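Local coordinates for protein unconventional myosin IB (Entamoeba histolytica, PDB 5XGG) that probably works as an actin-based motor, whose C-terminal SH3 domain is expected to recognise proline-rich partner sequences, at residues Y13-N17 with D18-S22. Sequence-based numbering, arbitrary orientation.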
loop_
_atom_site.group_PDB
_atom_site.type_symbol
_atom_site.label_atom_id
_atom_site.label_comp_id
_atom_site.label_asym_id
_atom_site.label_seq_id
_atom_site.Cartn_x
_atom_site.Cartn_y
_atom_site.Cartn_z
ATOM N N TYR A 13 -2.467 7.826 7.018
ATOM C CA TYR A 13 -1.153 7.667 7.660
ATOM C C TYR A 13 -0.290 8.803 7.234
ATOM O O TYR A 13 -0.205 9.093 6.038
ATOM C CB TYR A 13 -0.523 6.343 7.263
ATOM C CG TYR A 13 0.799 6.069 7.987
ATOM C CD1 TYR A 13 0.822 5.850 9.344
ATOM C CD2 TYR A 13 2.021 6.150 7.322
ATOM C CE1 TYR A 13 2.017 5.723 10.002
ATOM C CE2 TYR A 13 3.208 5.979 7.970
ATOM C CZ TYR A 13 3.210 5.777 9.297
ATOM O OH TYR A 13 4.374 5.622 10.058
ATOM N N THR A 14 0.421 9.414 8.184
ATOM C CA THR A 14 1.475 10.384 7.900
ATOM C C THR A 14 2.823 9.794 8.113
ATOM O O THR A 14 3.150 9.327 9.193
ATOM C CB THR A 14 1.349 11.625 8.814
ATOM O OG1 THR A 14 0.078 12.194 8.573
ATOM C CG2 THR A 14 2.380 12.619 8.517
ATOM N N ALA A 15 3.603 9.752 7.061
ATOM C CA ALA A 15 4.959 9.274 7.125
ATOM C C ALA A 15 5.759 9.877 8.257
ATOM O O ALA A 15 5.703 11.104 8.451
ATOM C CB ALA A 15 5.658 9.558 5.808
ATOM N N ALA A 16 6.507 9.019 8.933
ATOM C CA ALA A 16 7.294 9.460 10.079
ATOM C C ALA A 16 8.703 9.898 9.631
ATOM O O ALA A 16 9.441 10.428 10.454
ATOM C CB ALA A 16 7.420 8.363 11.119
ATOM N N ASN A 17 9.057 9.698 8.371
ATOM C CA ASN A 17 10.400 10.014 7.892
ATOM C C ASN A 17 10.283 9.890 6.396
ATOM O O ASN A 17 9.250 9.396 5.853
ATOM C CB ASN A 17 11.454 9.040 8.442
ATOM C CG ASN A 17 11.062 7.610 8.260
ATOM O OD1 ASN A 17 10.958 7.102 7.137
ATOM N ND2 ASN A 17 10.803 6.952 9.332
ATOM N N ASP A 18 11.350 10.328 5.748
ATOM C CA ASP A 18 11.416 10.428 4.297
ATOM C C ASP A 18 11.240 9.125 3.517
ATOM O O ASP A 18 10.858 9.197 2.351
ATOM C CB ASP A 18 12.760 11.037 3.880
ATOM C CG ASP A 18 12.801 12.506 4.107
ATOM O OD1 ASP A 18 11.770 13.115 4.107
ATOM O OD2 ASP A 18 13.925 12.980 4.330
ATOM N N GLU A 19 11.473 7.996 4.174
ATOM C CA GLU A 19 11.460 6.709 3.550
ATOM C C GLU A 19 10.114 6.029 3.676
ATOM O O GLU A 19 9.908 4.929 3.156
ATOM C CB GLU A 19 12.493 5.800 4.113
ATOM C CG GLU A 19 13.941 6.199 3.837
ATOM C CD GLU A 19 14.444 7.387 4.617
ATOM O OE1 GLU A 19 13.981 7.670 5.742
ATOM O OE2 GLU A 19 15.403 8.013 4.085
ATOM N N GLU A 20 9.200 6.665 4.421
ATOM C CA GLU A 20 7.798 6.214 4.492
ATOM C C GLU A 20 6.941 7.002 3.481
ATOM O O GLU A 20 7.299 8.102 2.958
ATOM C CB GLU A 20 7.252 6.321 5.931
ATOM C CG GLU A 20 7.733 5.173 6.802
ATOM C CD GLU A 20 7.456 5.406 8.261
ATOM O OE1 GLU A 20 6.557 6.159 8.606
ATOM O OE2 GLU A 20 8.146 4.748 9.099
ATOM N N LEU A 21 5.757 6.421 3.253
ATOM C CA LEU A 21 4.743 6.969 2.351
ATOM C C LEU A 21 3.518 7.365 3.141
ATOM O O LEU A 21 2.872 6.546 3.810
ATOM C CB LEU A 21 4.438 5.929 1.265
ATOM C CG LEU A 21 3.324 6.240 0.249
ATOM C CD1 LEU A 21 3.742 7.366 -0.652
ATOM C CD2 LEU A 21 3.010 4.891 -0.548
ATOM N N SER A 22 3.089 8.612 3.001
ATOM C CA SER A 22 1.787 9.049 3.497
ATOM C C SER A 22 0.629 8.718 2.573
ATOM O O SER A 22 0.838 8.509 1.349
ATOM C CB SER A 22 1.773 10.576 3.714
ATOM O OG SER A 22 2.849 11.026 4.526
#
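Tyr13 and Glu20 are joined through the phenol hydroxyl. Tyr13 OH donates to Glu20 OE1 at 2.7 Å. The same oxygen accepts the backbone N-H of Ala16, with Ala16 N 2.9 Å from Glu20 OE1 and a nearly straight bond. The two donors come from opposite faces of the carboxylate plane, which fixes this oxygen between them. Two donors on one oxygen would be expected to stabilise the negative charge of Glu20. Tyr13 has CG anti to the backbone N (chi1 -175°), which sends the ring across to Glu20, and the two side chains cross at about a right angle. Glu20 OE1 and Leu21 O both lie at the ring edge. Glu20 OE2 has a weak bond from Asn17 ND2, at 3.5 Å.

Ser22 OG accepts the N-H of Ala15, with 2.9 Å between Ala15 N and Ser22 OG. A type I beta turn runs from Asn17 to Glu20, closed by Glu20 N bonding to Asn17 O at 3.1 Å. Asn17 OD1 also takes the N-H of Glu19, in the amide plane and on a lone pair. Inside the loop, Ala15 CB packs on Glu20 CB at 3.6 Å.

The Tyr13 ring meets Tyr54 edge-to-face and touches Trp38 and Pro51. Glu20 touches Trp38 and Trp49, while Leu21 turns away from the other half of the loop and touches Leu43 and Ile50. The loop joins strands 6-9 and 28-35. It is the RT loop of the SH3 fold, and Tyr13, Trp38, Pro51 and Tyr54 are consistent with the mainly aromatic surface that binds proline-rich ligands in SH3 domains.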